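Local structure of WGR domain-containing protein (Bacteroides fragilis, 2RA8) at residues Glu211-Ser216 with Arg243-Lys248. The protein is of unknown function but joins an N-terminal WGR domain, a module that binds nucleic acid in some relatives, to a leucine-rich-repeat solenoid. Numbering follows the deposited sequence.
Sequences EDILGS and RPLFSK
No flat group enters the meeting of Ile213 and Leu214 with Leu245, which is made by aliphatic methyls; the ring of Phe246 turns instead to pack edge-to-face with Phe272, among Met271, Leu257 and Ile259. Leu245 sends CD2 towards the helix 207-215, where it meets Leu214 CD2 at 3.5 Å, tighter than usual for two methyls, and Ile213 CG2 at 3.9 Å. Its side chain crosses both partners at about a right angle, so the contact is made by a few methyls and not along whole chains. In Ile213, CG1 stands anti to the carbonyl carbon (chi1 -58°), which puts CG2 anti to the backbone N, where it meets Leu245. Leucine suits its place by carrying two methyls at its end, and Leu245 also touches Leu224 and Leu226 of the parallel sheet; beta-branched Ile213 holds CG2 close to the helix backbone and also touches Leu226. Serine suits the helix end: Ser216 OG donates to Asp212 O (2.6 Å) from above the carbonyl plane, and Ser216 N bonds Ile213 O. The direct contact thus rests on dispersion and probably some exclusion of water, while Arg250 bridges both sides, bonding Pro244 O and, weakly, Leu214 O.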
ATOM      1  N   GLU A 211       4.190 -25.591 -18.057  1.00 28.74           N
ATOM      2  CA  GLU A 211       3.965 -26.536 -19.147  1.00 31.91           C
ATOM      3  C   GLU A 211       2.788 -26.134 -20.000  1.00 24.46           C
ATOM      4  O   GLU A 211       2.772 -26.384 -21.209  1.00 23.55           O
ATOM      5  CB  GLU A 211       3.776 -27.950 -18.593  1.00 30.01           C
ATOM      6  CG  GLU A 211       5.040 -28.486 -17.925  1.00 36.34           C
ATOM      7  CD  GLU A 211       4.924 -29.936 -17.504  1.00 44.95           C
ATOM      8  OE1 GLU A 211       4.891 -30.812 -18.395  1.00 65.40           O
ATOM      9  OE2 GLU A 211       4.864 -30.196 -16.281  1.00 42.02           O
ATOM     10  N   ASP A 212       1.787 -25.513 -19.384  1.00 20.29           N
ATOM     11  CA  ASP A 212       0.642 -25.036 -20.146  1.00 21.22           C
ATOM     12  C   ASP A 212       1.127 -23.969 -21.098  1.00 28.55           C
ATOM     13  O   ASP A 212       0.758 -23.953 -22.273  1.00 22.26           O
ATOM     14  CB  ASP A 212      -0.440 -24.456 -19.230  1.00 21.93           C
ATOM     15  CG  ASP A 212      -1.230 -25.531 -18.508  1.00 30.04           C
ATOM     16  OD1 ASP A 212      -1.271 -26.678 -19.010  1.00 24.76           O
ATOM     17  OD2 ASP A 212      -1.824 -25.231 -17.446  1.00 19.44           O
ATOM     18  N   ILE A 213       1.981 -23.080 -20.609  1.00 27.35           N
ATOM     19  CA  ILE A 213       2.515 -22.018 -21.453  1.00 20.10           C
ATOM     20  C   ILE A 213       3.346 -22.596 -22.580  1.00 25.01           C
ATOM     21  O   ILE A 213       3.136 -22.264 -23.747  1.00 23.83           O
ATOM     22  CB  ILE A 213       3.364 -21.041 -20.621  1.00 24.43           C
ATOM     23  CG1 ILE A 213       2.497 -20.454 -19.504  1.00 14.72           C
ATOM     24  CG2 ILE A 213       3.914 -19.941 -21.505  1.00 24.17           C
ATOM     25  CD1 ILE A 213       3.270 -19.684 -18.461  1.00 17.96           C
ATOM     26  N   LEU A 214       4.275 -23.488 -22.244  1.00 23.41           N
ATOM     27  CA  LEU A 214       5.137 -24.112 -23.246  1.00 28.96           C
ATOM     28  C   LEU A 214       4.315 -24.871 -24.259  1.00 28.15           C
ATOM     29  O   LEU A 214       4.672 -24.950 -25.438  1.00 29.87           O
ATOM     30  CB  LEU A 214       6.120 -25.087 -22.583  1.00 20.56           C
ATOM     31  CG  LEU A 214       6.952 -24.625 -21.388  1.00 32.20           C
ATOM     32  CD1 LEU A 214       8.025 -25.672 -21.088  1.00 30.98           C
ATOM     33  CD2 LEU A 214       7.594 -23.296 -21.685  1.00 24.44           C
ATOM     34  N   GLY A 215       3.205 -25.439 -23.796  1.00 18.34           N
ATOM     35  CA  GLY A 215       2.337 -26.195 -24.682  1.00 23.07           C
ATOM     36  C   GLY A 215       1.384 -25.340 -25.496  1.00 21.23           C
ATOM     37  O   GLY A 215       0.687 -25.849 -26.377  1.00 31.44           O
ATOM     38  N   SER A 216       1.345 -24.045 -25.208  1.00 31.53           N
ATOM     39  CA  SER A 216       0.456 -23.136 -25.923  1.00 27.06           C
ATOM     40  C   SER A 216       1.210 -22.358 -26.952  1.00 27.21           C
ATOM     41  O   SER A 216       2.428 -22.215 -26.871  1.00 32.59           O
ATOM     42  CB  SER A 216      -0.190 -22.146 -24.958  1.00 26.40           C
ATOM     43  OG  SER A 216      -0.887 -22.814 -23.924  1.00 24.95           O
ATOM     44  N   ARG A 243      13.811 -21.965 -18.677  1.00 20.66           N
ATOM     45  CA  ARG A 243      14.736 -21.772 -19.779  1.00 14.47           C
ATOM     46  C   ARG A 243      14.160 -21.824 -21.181  1.00 21.48           C
ATOM     47  O   ARG A 243      14.445 -20.951 -21.994  1.00 30.88           O
ATOM     48  CB  ARG A 243      15.922 -22.752 -19.646  1.00 25.06           C
ATOM     49  CG  ARG A 243      16.846 -22.449 -18.453  1.00 33.37           C
ATOM     50  CD  ARG A 243      18.099 -23.343 -18.437  1.00 22.59           C
ATOM     51  NE  ARG A 243      19.323 -22.554 -18.284  1.00 38.42           N
ATOM     52  CZ  ARG A 243      19.867 -22.211 -17.119  1.00 38.92           C
ATOM     53  NH1 ARG A 243      19.305 -22.591 -15.980  1.00 44.16           N
ATOM     54  NH2 ARG A 243      20.971 -21.477 -17.091  1.00 48.69           N
ATOM     55  N   PRO A 244      13.343 -22.839 -21.502  1.00 24.56           N
ATOM     56  CA  PRO A 244      12.786 -22.886 -22.863  1.00 29.74           C
ATOM     57  C   PRO A 244      11.950 -21.682 -23.266  1.00 29.62           C
ATOM     58  O   PRO A 244      11.715 -21.458 -24.458  1.00 28.32           O
ATOM     59  CB  PRO A 244      11.977 -24.178 -22.860  1.00 31.62           C
ATOM     60  CG  PRO A 244      12.754 -25.052 -21.917  1.00 35.72           C
ATOM     61  CD  PRO A 244      13.068 -24.094 -20.782  1.00 28.74           C
ATOM     62  N   LEU A 245      11.500 -20.902 -22.279  1.00 26.27           N
ATOM     63  CA  LEU A 245      10.697 -19.699 -22.534  1.00 22.55           C
ATOM     64  C   LEU A 245      11.512 -18.615 -23.195  1.00 27.47           C
ATOM     65  O   LEU A 245      10.979 -17.769 -23.913  1.00 24.89           O
ATOM     66  CB  LEU A 245      10.130 -19.138 -21.224  1.00 15.70           C
ATOM     67  CG  LEU A 245       9.086 -19.970 -20.488  1.00 18.75           C
ATOM     68  CD1 LEU A 245       8.956 -19.478 -19.051  1.00 14.63           C
ATOM     69  CD2 LEU A 245       7.755 -19.862 -21.210  1.00 26.65           C
ATOM     70  N   PHE A 246      12.815 -18.633 -22.941  1.00 27.67           N
ATOM     71  CA  PHE A 246      13.724 -17.643 -23.499  1.00 24.40           C
ATOM     72  C   PHE A 246      14.080 -18.002 -24.936  1.00 27.08           C
ATOM     73  O   PHE A 246      15.239 -18.263 -25.255  1.00 34.64           O
ATOM     74  CB  PHE A 246      14.998 -17.575 -22.641  1.00 16.47           C
ATOM     75  CG  PHE A 246      14.776 -17.018 -21.248  1.00 15.55           C
ATOM     76  CD1 PHE A 246      15.265 -15.757 -20.907  1.00 27.83           C
ATOM     77  CD2 PHE A 246      14.112 -17.761 -20.280  1.00 25.45           C
ATOM     78  CE1 PHE A 246      15.096 -15.245 -19.612  1.00 17.11           C
ATOM     79  CE2 PHE A 246      13.941 -17.258 -18.986  1.00 17.82           C
ATOM     80  CZ  PHE A 246      14.436 -16.003 -18.658  1.00 18.20           C
ATOM     81  N   SER A 247      13.081 -18.000 -25.813  1.00 28.04           N
ATOM     82  CA  SER A 247      13.295 -18.353 -27.213  1.00 28.94           C
ATOM     83  C   SER A 247      12.579 -17.442 -28.173  1.00 28.31           C
ATOM     84  O   SER A 247      11.355 -17.304 -28.118  1.00 21.70           O
ATOM     85  CB  SER A 247      12.833 -19.795 -27.448  1.00 30.25           C
ATOM     86  OG  SER A 247      12.662 -20.057 -28.831  1.00 31.99           O
ATOM     87  N   LYS A 248      13.329 -16.814 -29.074  1.00 30.66           N
ATOM     88  CA  LYS A 248      12.715 -15.922 -30.044  1.00 29.87           C
ATOM     89  C   LYS A 248      11.759 -16.683 -30.940  1.00 34.38           C
ATOM     90  O   LYS A 248      10.742 -16.144 -31.379  1.00 27.95           O
ATOM     91  CB  LYS A 248      13.784 -15.212 -30.892  1.00 33.12           C
ATOM     92  CG  LYS A 248      14.603 -16.114 -31.803  1.00 28.76           C
ATOM     93  CD  LYS A 248      15.540 -15.270 -32.664  1.00 40.09           C
ATOM     94  CE  LYS A 248      16.218 -16.096 -33.747  1.00 52.49           C
ATOM     95  NZ  LYS A 248      16.981 -17.243 -33.188  1.00 72.65           N
TER